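Local atomic coordinates of peroxidase (Cellulomonas bogoriensis 69B4 = DSM 16987, PDB entry 6QZO), a protein that binds heme b and probably acts as a peroxidase of the dye-decolorizing (DyP) type. Residues A[69-74]-A[141-146]; A[49-54]-A[161-166]. All coordinates share one frame; numbering follows the deposited sequence.

Contact 1: residues A[69-74]-A[141-146]; sequences RVWTVD and GDVVLQ
Trp71 leaves helix 61-78 with CG anti to its carbonyl carbon (chi1 -86°), and this sends the indole toward Val143 and Leu145 on strand 143-149. Leu145 has its CG anti to the carbonyl carbon as well (chi1 -58°), and both of its methyls come to lie over one face of the indole. CD2 of Leu145 sits 4.0 Å from the centroid of the Trp71 six-membered ring, 15° off the ring normal. This is a CH-pi contact. CD1 of Leu145 lies further toward the rim, 3.7 Å from Trp71 CZ2. Val143 meets the indole differently. Its CG2 is at the ring edge, near the ring plane, 3.9 Å from Trp71 CZ3. Its CG1 is 4.0 Å from Trp71 CH2. The contact is helix-on-sheet packing in the ferredoxin-like N-terminal half of a DyP-type peroxidase, away from the heme. Val143 and Leu145, two apart on the strand, both point at the helix. A classic beta bulge opens the strand, with Asp142 and Val143 paired opposite the single residue Leu53. All three touching side chains are buried. The indole N-H is satisfied too: Trp71 NE1 donates a hydrogen bond to Leu162 O of helix 152-165. Leu53 and Ala166 also touch the Trp71 side chain.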
loop_
_atom_site.group_PDB
_atom_site.type_symbol
_atom_site.label_atom_id
_atom_site.label_comp_id
_atom_site.label_asym_id
_atom_site.label_seq_id
_atom_site.Cartn_x
_atom_site.Cartn_y
_atom_site.Cartn_z
ATOM N N ARG A 69 -3.352 -20.137 20.069
ATOM C CA ARG A 69 -3.656 -19.552 21.399
ATOM C C ARG A 69 -2.952 -18.203 21.538
ATOM O O ARG A 69 -3.608 -17.271 22.015
ATOM C CB ARG A 69 -3.237 -20.485 22.527
ATOM C CG ARG A 69 -4.187 -21.654 22.788
ATOM C CD ARG A 69 -3.679 -22.307 24.056
ATOM N NE ARG A 69 -4.345 -23.539 24.438
ATOM C CZ ARG A 69 -5.232 -23.662 25.421
ATOM N NH1 ARG A 69 -5.640 -22.617 26.122
ATOM N NH2 ARG A 69 -5.776 -24.841 25.665
ATOM N N VAL A 70 -1.670 -18.097 21.172
ATOM C CA VAL A 70 -0.938 -16.794 21.254
ATOM C C VAL A 70 -1.588 -15.801 20.271
ATOM O O VAL A 70 -1.739 -14.627 20.634
ATOM C CB VAL A 70 0.584 -16.918 21.047
ATOM C CG1 VAL A 70 1.226 -17.729 22.162
ATOM C CG2 VAL A 70 0.950 -17.501 19.693
ATOM N N TRP A 71 -2.003 -16.268 19.096
ATOM C CA TRP A 71 -2.671 -15.413 18.076
ATOM C C TRP A 71 -4.016 -14.913 18.609
ATOM O O TRP A 71 -4.348 -13.743 18.372
ATOM C CB TRP A 71 -2.844 -16.156 16.759
ATOM C CG TRP A 71 -1.653 -16.083 15.857
ATOM C CD1 TRP A 71 -0.563 -15.266 15.968
ATOM C CD2 TRP A 71 -1.466 -16.845 14.651
ATOM N NE1 TRP A 71 0.292 -15.497 14.931
ATOM C CE2 TRP A 71 -0.233 -16.451 14.103
ATOM C CE3 TRP A 71 -2.204 -17.837 14.006
ATOM C CZ2 TRP A 71 0.273 -17.005 12.929
ATOM C CZ3 TRP A 71 -1.703 -18.387 12.848
ATOM C CH2 TRP A 71 -0.481 -17.979 12.328
ATOM N N THR A 72 -4.762 -15.773 19.299
ATOM C CA THR A 72 -6.078 -15.399 19.887
ATOM C C THR A 72 -5.881 -14.210 20.828
ATOM O O THR A 72 -6.630 -13.236 20.722
ATOM C CB THR A 72 -6.741 -16.590 20.575
ATOM O OG1 THR A 72 -6.949 -17.582 19.563
ATOM C CG2 THR A 72 -8.046 -16.199 21.233
ATOM N N VAL A 73 -4.883 -14.276 21.698
ATOM C CA VAL A 73 -4.541 -13.149 22.621
ATOM C C VAL A 73 -4.297 -11.881 21.790
ATOM O O VAL A 73 -4.947 -10.854 22.082
ATOM C CB VAL A 73 -3.330 -13.490 23.500
ATOM C CG1 VAL A 73 -2.925 -12.311 24.359
ATOM C CG2 VAL A 73 -3.608 -14.707 24.377
ATOM N N ASP A 74 -3.428 -11.966 20.776
ATOM C CA ASP A 74 -2.999 -10.808 19.946
ATOM C C ASP A 74 -4.207 -10.248 19.185
ATOM O O ASP A 74 -4.343 -9.024 19.120
ATOM C CB ASP A 74 -1.861 -11.187 18.997
ATOM C CG ASP A 74 -0.503 -11.306 19.692
ATOM O OD1 ASP A 74 -0.387 -10.803 20.825
ATOM O OD2 ASP A 74 0.426 -11.903 19.082
ATOM N N GLY A 141 -0.233 -22.589 1.307
ATOM C CA GLY A 141 -0.047 -22.104 2.682
ATOM C C GLY A 141 -0.744 -23.027 3.679
ATOM O O GLY A 141 -1.887 -23.357 3.446
ATOM N N ASP A 142 -0.056 -23.413 4.752
ATOM C CA ASP A 142 -0.598 -24.223 5.870
ATOM C C ASP A 142 -1.619 -23.390 6.646
ATOM O O ASP A 142 -2.612 -23.960 7.104
ATOM C CB ASP A 142 0.510 -24.703 6.804
ATOM C CG ASP A 142 1.468 -25.677 6.134
ATOM O OD1 ASP A 142 1.048 -26.335 5.187
ATOM O OD2 ASP A 142 2.611 -25.778 6.571
ATOM N N VAL A 143 -1.403 -22.078 6.770
ATOM C CA VAL A 143 -2.349 -21.198 7.516
ATOM C C VAL A 143 -2.301 -19.804 6.897
ATOM O O VAL A 143 -1.277 -19.458 6.300
ATOM C CB VAL A 143 -2.035 -21.197 9.022
ATOM C CG1 VAL A 143 -0.645 -20.647 9.288
ATOM C CG2 VAL A 143 -3.076 -20.444 9.828
ATOM N N VAL A 144 -3.386 -19.054 7.026
ATOM C CA VAL A 144 -3.490 -17.679 6.485
ATOM C C VAL A 144 -4.102 -16.779 7.547
ATOM O O VAL A 144 -5.050 -17.213 8.222
ATOM C CB VAL A 144 -4.333 -17.630 5.210
ATOM C CG1 VAL A 144 -5.771 -18.085 5.479
ATOM C CG2 VAL A 144 -4.298 -16.241 4.574
ATOM N N LEU A 145 -3.579 -15.557 7.654
ATOM C CA LEU A 145 -4.223 -14.450 8.397
ATOM C C LEU A 145 -4.700 -13.420 7.372
ATOM O O LEU A 145 -3.847 -12.784 6.725
ATOM C CB LEU A 145 -3.195 -13.849 9.360
ATOM C CG LEU A 145 -2.591 -14.842 10.357
ATOM C CD1 LEU A 145 -1.409 -14.216 11.078
ATOM C CD2 LEU A 145 -3.645 -15.311 11.333
ATOM N N GLN A 146 -6.015 -13.281 7.204
ATOM C CA GLN A 146 -6.563 -12.117 6.473
ATOM C C GLN A 146 -6.637 -10.973 7.475
ATOM O O GLN A 146 -7.499 -11.043 8.383
ATOM C CB GLN A 146 -7.935 -12.396 5.866
ATOM C CG GLN A 146 -8.498 -11.176 5.143
ATOM C CD GLN A 146 -9.942 -11.363 4.772
ATOM O OE1 GLN A 146 -10.264 -11.923 3.732
ATOM N NE2 GLN A 146 -10.823 -10.880 5.633
#

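Contact 2: residues A[49-54]-A[161-166]; sequences ALVALD and VLTKEA
Leu53 and Ala166 make the apolar contact between strand 47-55 and the residue just past the end of helix 152-165. Val51 and Thr163 approach more loosely. The setting is the ferredoxin-like alpha+beta fold of the N-terminal half, where helices pack on one side of a four-stranded antiparallel sheet. Leu53 CD2 reaches to 4.1 Å from Ala166 CB. The leucine chi1 of -59° swings its branched end toward Ala166. Two residues back on the same side of the strand, Val51 also points toward the helix. Its CG1 comes within 4.4 Å of Thr163 OG1. The hydroxyl of Thr163 is engaged within its own helix, hydrogen-bonded to Val159 O. Further out, Ala170 flanks Leu53 and Val172 touches Thr163, both on the neighbouring strand 170-179, while Leu67 of helix 61-78 packs on Ala166. The second subunit reaches the same helix: Thr163 also packs on Ala321 of that chain, and Lys164 NZ forms a salt bridge with Asp244 OD2 of the second subunit.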
loop_
_atom_site.group_PDB
_atom_site.type_symbol
_atom_site.label_atom_id
_atom_site.label_comp_id
_atom_site.label_asym_id
_atom_site.label_seq_id
_atom_site.Cartn_x
_atom_site.Cartn_y
_atom_site.Cartn_z
ATOM N N ALA A 49 -4.110 -7.297 4.162
ATOM C CA ALA A 49 -2.884 -8.099 3.972
ATOM C C ALA A 49 -3.272 -9.542 4.262
ATOM O O ALA A 49 -3.722 -9.796 5.379
ATOM C CB ALA A 49 -1.779 -7.616 4.873
ATOM N N LEU A 50 -3.212 -10.419 3.260
ATOM C CA LEU A 50 -3.313 -11.873 3.483
ATOM C C LEU A 50 -1.897 -12.392 3.710
ATOM O O LEU A 50 -1.076 -12.293 2.764
ATOM C CB LEU A 50 -3.915 -12.528 2.245
ATOM C CG LEU A 50 -5.386 -12.356 1.920
ATOM C CD1 LEU A 50 -6.266 -12.972 2.963
ATOM C CD2 LEU A 50 -5.801 -10.929 1.643
ATOM N N VAL A 51 -1.629 -12.878 4.922
ATOM C CA VAL A 51 -0.325 -13.476 5.299
ATOM C C VAL A 51 -0.477 -14.999 5.383
ATOM O O VAL A 51 -1.095 -15.480 6.342
ATOM C CB VAL A 51 0.206 -12.880 6.613
ATOM C CG1 VAL A 51 1.612 -13.372 6.908
ATOM C CG2 VAL A 51 0.176 -11.351 6.588
ATOM N N ALA A 52 0.040 -15.707 4.384
ATOM C CA ALA A 52 0.174 -17.172 4.372
ATOM C C ALA A 52 1.453 -17.547 5.113
ATOM O O ALA A 52 2.516 -16.956 4.818
ATOM C CB ALA A 52 0.190 -17.700 2.956
ATOM N N LEU A 53 1.349 -18.502 6.038
ATOM C CA LEU A 53 2.520 -19.029 6.767
ATOM C C LEU A 53 2.585 -20.534 6.541
ATOM O O LEU A 53 1.538 -21.138 6.262
ATOM C CB LEU A 53 2.413 -18.663 8.251
ATOM C CG LEU A 53 2.332 -17.156 8.540
ATOM C CD1 LEU A 53 0.896 -16.722 8.787
ATOM C CD2 LEU A 53 3.205 -16.785 9.728
ATOM N N ASP A 54 3.793 -21.081 6.592
ATOM C CA ASP A 54 4.046 -22.542 6.538
ATOM C C ASP A 54 4.564 -22.996 7.902
ATOM O O ASP A 54 5.458 -22.346 8.465
ATOM C CB ASP A 54 4.995 -22.886 5.392
ATOM C CG ASP A 54 4.328 -22.929 4.040
ATOM O OD1 ASP A 54 3.075 -22.996 3.990
ATOM O OD2 ASP A 54 5.072 -22.880 3.048
ATOM N N VAL A 161 3.210 -7.911 14.542
ATOM C CA VAL A 161 2.978 -8.587 15.854
ATOM C C VAL A 161 2.623 -10.053 15.604
ATOM O O VAL A 161 3.256 -10.920 16.237
ATOM C CB VAL A 161 1.906 -7.860 16.679
ATOM C CG1 VAL A 161 1.434 -8.697 17.855
ATOM C CG2 VAL A 161 2.417 -6.495 17.160
ATOM N N LEU A 162 1.670 -10.327 14.713
ATOM C CA LEU A 162 1.183 -11.706 14.472
ATOM C C LEU A 162 2.318 -12.552 13.886
ATOM O O LEU A 162 2.440 -13.732 14.277
ATOM C CB LEU A 162 -0.026 -11.672 13.537
ATOM C CG LEU A 162 -1.250 -10.978 14.125
ATOM C CD1 LEU A 162 -2.253 -10.632 13.031
ATOM C CD2 LEU A 162 -1.901 -11.826 15.207
ATOM N N THR A 163 3.135 -11.968 13.006
ATOM C CA THR A 163 4.252 -12.661 12.322
ATOM C C THR A 163 5.308 -13.040 13.362
ATOM O O THR A 163 5.739 -14.213 13.368
ATOM C CB THR A 163 4.836 -11.801 11.194
ATOM O OG1 THR A 163 3.780 -11.526 10.280
ATOM C CG2 THR A 163 5.972 -12.470 10.455
ATOM N N LYS A 164 5.718 -12.081 14.196
ATOM C CA LYS A 164 6.704 -12.295 15.285
ATOM C C LYS A 164 6.225 -13.392 16.241
ATOM O O LYS A 164 7.066 -14.173 16.700
ATOM C CB LYS A 164 6.891 -11.006 16.091
ATOM C CG LYS A 164 7.875 -10.019 15.516
ATOM C CD LYS A 164 7.797 -8.660 16.195
ATOM C CE LYS A 164 8.219 -8.714 17.647
ATOM N NZ LYS A 164 8.291 -7.353 18.251
ATOM N N GLU A 165 4.932 -13.411 16.562
ATOM C CA GLU A 165 4.347 -14.360 17.544
ATOM C C GLU A 165 4.546 -15.802 17.064
ATOM O O GLU A 165 4.703 -16.682 17.926
ATOM C CB GLU A 165 2.860 -14.077 17.725
ATOM C CG GLU A 165 2.358 -14.459 19.085
ATOM C CD GLU A 165 2.939 -13.569 20.153
ATOM O OE1 GLU A 165 2.505 -12.395 20.255
ATOM O OE2 GLU A 165 3.859 -14.042 20.865
ATOM N N ALA A 166 4.548 -16.022 15.743
ATOM C CA ALA A 166 4.648 -17.348 15.096
ATOM C C ALA A 166 6.113 -17.770 14.912
ATOM O O ALA A 166 6.338 -18.910 14.434
ATOM C CB ALA A 166 3.930 -17.325 13.775
#

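Overall arrangement
From the N terminus, the chain first runs through strand 47-55, which gives contact 2 its first segment. Helix 61-78 follows and supplies the first segment of contact 1. The chain then returns as strand 143-149, closing the loop of contact 1. Helix 152-165 comes next and closes the wider loop of contact 2, so contact 1 is nested inside contact 2. Their centres are about 7 Å apart. The two strands are antiparallel neighbours in one sheet, joined by a probable hydrogen bond from Leu53 N to Val143 O. The two helices touch each other where Val70 packs on Glu165. Together, the contacts tie both helices to the two central strands of the sheet.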